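Local coordinates for transposon Tn7 transposition protein TnsA (Escherichia coli, PDB 1T0F) that cuts the 5' DNA strands at the ends of transposon Tn7, working as a metal-dependent, restriction-enzyme-like endonuclease that forms the transposase together with TnsB, at residues Arg49-Lys54 with Ser263-Met268; Ala196-Leu201 with Asn241-Phe246. All coordinates share one frame; numbering follows the deposited sequence.

Contact 1 (49-54 with 263-268) and contact 2 (196-201 with 241-246) lie side by side, their centres about 9 Å apart, and meet at residues 241-243, where contact 2 receives bonds from both segments of contact 1. Tyr51 N to Asn241 O and Ser263 OG to Phe243 O are each 2.9 Å, probable hydrogen bonds, and His53 NE2 adds weak bonds to Gly242 O and Phe243 O. Contact 2 lies within the C-terminal family region, away from the annotated sites. Contact 1 joins N-terminal chain to the C-terminal tail; the His53 side chain is about 12 Å from that of Glu76, assigned to the active site by similarity.

Contact 1. Residues Arg49-Lys54 with Ser263-Met268; sequences RIYSHK and SQVVNM
The imidazole of His53 and the side chain of Ser263 make the closest approach between the two segments, a CH-pi contact. Ser263 CB sits over one face of the ring, 3.8 Å from its centroid and 19° off the normal, displaced toward the NE2-CE1 rim. With CG anti to its carbonyl carbon (chi1 -64°), His53 swings its ring toward the serine, although its CB sets out in another direction.

Van der Waals contacts bring the phenol of Tyr51 against Ser263 and Val265. CG is anti to the backbone N (chi1 -180°), which carries the ring out toward the tail. There CE2 lies 3.9 Å from Ser263 OG, and Val265 CG1 comes from the opposite direction to meet CZ at 4.2 Å and OH at 4.1 Å. Both partners approach the ring obliquely.

No hydrogen bond crosses between the segments; their polar atoms converge instead on the 242-243 turn. Ser263 OG is hydrogen-bonded to Phe243 O, while His53 NE2 makes weak bonds to Gly242 O and Phe243 O, which are likely to limit how the imidazole turns. An alanine at His53 would probably open a gap beside Ser263 CB and leave the two carbonyls without this weak donor.

This surface contact joins the end of strand 48-51, paired antiparallel with 58-61, to the loop that follows strand 261-262. Phe243 packs against both Tyr51 and Val265, helix 64-75 receives Ile50 and Ser52, and Val265 also touches Leu195 of helix 192-195.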
# COMPACT_ATOMS: atom_id res chain seq x y z
N ARG A 49 4.32 6.10 -7.80
CA ARG A 49 4.73 4.99 -8.63
C ARG A 49 6.05 4.59 -8.00
O ARG A 49 6.98 5.40 -7.92
CB ARG A 49 4.94 5.45 -10.08
CG ARG A 49 3.63 5.68 -10.81
CD ARG A 49 3.07 4.36 -11.32
NE ARG A 49 3.34 4.19 -12.75
CZ ARG A 49 3.59 3.02 -13.34
NH1 ARG A 49 3.62 1.91 -12.62
NH2 ARG A 49 3.79 2.97 -14.64
N ILE A 50 6.14 3.37 -7.50
CA ILE A 50 7.36 2.95 -6.84
C ILE A 50 7.83 1.55 -7.21
O ILE A 50 7.04 0.61 -7.30
CB ILE A 50 7.20 3.08 -5.30
CG1 ILE A 50 8.53 2.79 -4.60
CG2 ILE A 50 6.12 2.14 -4.81
CD1 ILE A 50 8.57 3.28 -3.17
N TYR A 51 9.13 1.44 -7.41
CA TYR A 51 9.74 0.17 -7.77
C TYR A 51 9.85 -0.73 -6.55
O TYR A 51 10.10 -0.26 -5.43
CB TYR A 51 11.13 0.42 -8.36
CG TYR A 51 11.85 -0.83 -8.77
CD1 TYR A 51 11.49 -1.52 -9.92
CD2 TYR A 51 12.90 -1.35 -7.99
CE1 TYR A 51 12.14 -2.70 -10.30
CE2 TYR A 51 13.56 -2.52 -8.36
CZ TYR A 51 13.17 -3.19 -9.51
OH TYR A 51 13.82 -4.34 -9.89
N SER A 52 9.64 -2.03 -6.76
CA SER A 52 9.72 -3.02 -5.68
C SER A 52 10.80 -4.05 -5.97
O SER A 52 10.86 -4.58 -7.08
CB SER A 52 8.39 -3.76 -5.55
OG SER A 52 8.57 -5.03 -4.91
N HIS A 53 11.66 -4.33 -4.99
CA HIS A 53 12.71 -5.33 -5.19
C HIS A 53 12.08 -6.71 -5.14
O HIS A 53 12.55 -7.65 -5.79
CB HIS A 53 13.78 -5.24 -4.10
CG HIS A 53 14.55 -3.95 -4.10
ND1 HIS A 53 15.79 -3.83 -3.52
CD2 HIS A 53 14.23 -2.72 -4.57
CE1 HIS A 53 16.20 -2.58 -3.63
NE2 HIS A 53 15.27 -1.88 -4.26
N LYS A 54 11.00 -6.85 -4.37
CA LYS A 54 10.32 -8.14 -4.24
C LYS A 54 9.59 -8.61 -5.49
O LYS A 54 9.63 -9.80 -5.81
CB LYS A 54 9.35 -8.11 -3.06
CG LYS A 54 10.06 -8.03 -1.71
CD LYS A 54 9.08 -8.00 -0.56
CE LYS A 54 9.81 -8.04 0.77
NZ LYS A 54 10.55 -9.32 0.97
N SER A 263 19.27 -1.97 -5.64
CA SER A 263 18.94 -2.86 -6.74
C SER A 263 19.79 -2.59 -7.98
O SER A 263 20.12 -1.44 -8.28
CB SER A 263 17.46 -2.72 -7.10
OG SER A 263 17.17 -1.38 -7.45
N GLN A 264 20.15 -3.67 -8.68
CA GLN A 264 20.93 -3.58 -9.91
C GLN A 264 19.90 -3.58 -11.03
O GLN A 264 19.34 -4.63 -11.34
CB GLN A 264 21.82 -4.82 -10.11
CG GLN A 264 22.81 -5.12 -9.01
CD GLN A 264 23.58 -6.40 -9.30
OE1 GLN A 264 24.24 -6.51 -10.33
NE2 GLN A 264 23.48 -7.37 -8.39
N VAL A 265 19.65 -2.43 -11.63
CA VAL A 265 18.65 -2.38 -12.68
C VAL A 265 19.20 -1.96 -14.03
O VAL A 265 20.17 -1.21 -14.12
CB VAL A 265 17.48 -1.44 -12.32
CG1 VAL A 265 16.84 -1.88 -11.02
CG2 VAL A 265 17.98 -0.01 -12.22
N VAL A 266 18.57 -2.46 -15.08
CA VAL A 266 18.95 -2.15 -16.44
C VAL A 266 17.86 -1.28 -17.05
O VAL A 266 16.67 -1.61 -16.98
CB VAL A 266 19.11 -3.42 -17.29
CG1 VAL A 266 19.43 -3.05 -18.72
CG2 VAL A 266 20.21 -4.30 -16.71
N ASN A 267 18.28 -0.16 -17.62
CA ASN A 267 17.36 0.77 -18.25
C ASN A 267 17.00 0.15 -19.61
O ASN A 267 17.78 0.22 -20.55
CB ASN A 267 18.06 2.12 -18.42
CG ASN A 267 17.10 3.24 -18.76
OD1 ASN A 267 17.40 4.42 -18.52
ND2 ASN A 267 15.96 2.89 -19.32
N MET A 268 15.83 -0.46 -19.68
CA MET A 268 15.38 -1.12 -20.91
C MET A 268 15.24 -0.18 -22.11
O MET A 268 14.62 -0.53 -23.11
CB MET A 268 14.05 -1.84 -20.65
CG MET A 268 13.61 -2.75 -21.78
SD MET A 268 12.10 -3.66 -21.40
CE MET A 268 12.74 -5.31 -21.17

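Contact 2. Residues Ala196-Leu201 with Asn241-Phe246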
# COMPACT_ATOMS: atom_id res chain seq x y z
N ALA A 196 22.08 5.49 -13.43
CA ALA A 196 23.44 4.99 -13.64
C ALA A 196 24.29 5.07 -12.38
O ALA A 196 25.37 4.48 -12.31
CB ALA A 196 24.10 5.79 -14.77
N GLN A 197 23.80 5.79 -11.37
CA GLN A 197 24.53 5.95 -10.12
C GLN A 197 24.34 4.78 -9.15
O GLN A 197 25.11 4.64 -8.19
CB GLN A 197 24.10 7.24 -9.43
CG GLN A 197 24.61 8.50 -10.11
CD GLN A 197 26.11 8.68 -9.94
OE1 GLN A 197 26.90 7.94 -10.51
NE2 GLN A 197 26.50 9.67 -9.14
N LEU A 198 23.34 3.95 -9.39
CA LEU A 198 23.07 2.81 -8.51
C LEU A 198 24.28 1.91 -8.35
O LEU A 198 24.63 1.53 -7.23
CB LEU A 198 21.89 1.99 -9.04
CG LEU A 198 20.50 2.64 -8.88
CD1 LEU A 198 19.47 1.84 -9.67
CD2 LEU A 198 20.12 2.69 -7.40
N SER A 199 24.94 1.59 -9.46
CA SER A 199 26.10 0.71 -9.43
C SER A 199 27.26 1.29 -8.61
O SER A 199 27.74 0.66 -7.67
CB SER A 199 26.56 0.40 -10.86
OG SER A 199 27.67 -0.48 -10.86
N PRO A 200 27.73 2.51 -8.95
CA PRO A 200 28.83 3.06 -8.17
C PRO A 200 28.47 3.31 -6.70
O PRO A 200 29.28 3.11 -5.81
CB PRO A 200 29.19 4.34 -8.92
CG PRO A 200 27.90 4.73 -9.58
CD PRO A 200 27.37 3.40 -10.06
N LEU A 201 27.23 3.75 -6.46
CA LEU A 201 26.79 4.01 -5.10
C LEU A 201 26.74 2.71 -4.30
O LEU A 201 27.05 2.69 -3.10
CB LEU A 201 25.41 4.68 -5.10
CG LEU A 201 25.35 6.10 -5.65
CD1 LEU A 201 23.89 6.56 -5.72
CD2 LEU A 201 26.17 7.03 -4.75
N ASN A 241 12.03 6.53 -5.11
CA ASN A 241 11.52 5.80 -6.26
C ASN A 241 11.55 4.29 -6.06
O ASN A 241 11.05 3.54 -6.90
CB ASN A 241 12.31 6.19 -7.52
CG ASN A 241 11.84 7.50 -8.10
OD1 ASN A 241 10.86 7.54 -8.84
ND2 ASN A 241 12.52 8.59 -7.75
N GLY A 242 12.14 3.85 -4.95
CA GLY A 242 12.17 2.43 -4.64
C GLY A 242 13.39 1.62 -5.05
O GLY A 242 13.51 0.45 -4.66
N PHE A 243 14.29 2.22 -5.82
CA PHE A 243 15.49 1.50 -6.26
C PHE A 243 16.40 1.20 -5.08
O PHE A 243 17.21 0.27 -5.12
CB PHE A 243 16.21 2.31 -7.34
CG PHE A 243 15.40 2.43 -8.60
CD1 PHE A 243 15.01 1.29 -9.29
CD2 PHE A 243 14.99 3.67 -9.06
CE1 PHE A 243 14.22 1.38 -10.42
CE2 PHE A 243 14.19 3.78 -10.19
CZ PHE A 243 13.80 2.62 -10.88
N ILE A 244 16.26 1.99 -4.02
CA ILE A 244 17.01 1.78 -2.81
C ILE A 244 16.00 1.67 -1.68
O ILE A 244 15.08 2.48 -1.59
CB ILE A 244 17.94 2.97 -2.50
CG1 ILE A 244 18.98 3.13 -3.61
CG2 ILE A 244 18.64 2.77 -1.14
CD1 ILE A 244 19.88 4.35 -3.43
N LYS A 245 16.14 0.64 -0.84
CA LYS A 245 15.25 0.50 0.30
C LYS A 245 16.15 0.48 1.54
O LYS A 245 17.34 0.15 1.44
CB LYS A 245 14.41 -0.78 0.20
CG LYS A 245 15.18 -2.04 -0.07
CD LYS A 245 14.28 -3.10 -0.71
CE LYS A 245 13.39 -3.81 0.30
NZ LYS A 245 12.66 -4.95 -0.34
N PHE A 246 15.60 0.86 2.68
CA PHE A 246 16.41 0.92 3.90
C PHE A 246 15.61 0.48 5.11
O PHE A 246 14.47 0.05 4.99
CB PHE A 246 16.92 2.35 4.10
CG PHE A 246 15.82 3.36 4.33
CD1 PHE A 246 15.01 3.78 3.28
CD2 PHE A 246 15.61 3.91 5.59
CE1 PHE A 246 14.00 4.73 3.48
CE2 PHE A 246 14.61 4.86 5.81
CZ PHE A 246 13.80 5.27 4.75
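Leu198 of helix 198-207 packs against Phe243 and Ile244, which follow a Schellman motif closing helix 230-240. Gly242 is the residue that leaves the helix there, at positive phi (95°), and the chain then turns into the short strand 244-245. A helix thus packs on a helix-to-strand turn within the C-terminal region, whose sequence family belongs to the helix-turn-helix clan.

From Leu198, CB points toward the turn, and CG, anti to the carbonyl carbon (chi1 -72°), sets both methyls against the CB of Phe243. CD1 meets it at 4.0 Å and comes obliquely to the phenylalanine ring. CD2 approaches the same Phe243 CB to 3.9 Å, so the fork of the leucine straddles this one methylene, and in addition it touches Ile244. The Leu198 side chain runs roughly perpendicular to that of Phe243, and lies alongside Ile244 pointing the other way.

Beyond the leucine, Ile262 of strand 261-262, the antiparallel partner of strand 244-245, touches both Leu198 and Ile244, and Val265 adds a further contact to Leu198. The second partner of the CD2 methyl of Leu198 is the CG1 methylene of Ile244, 4.0 Å away.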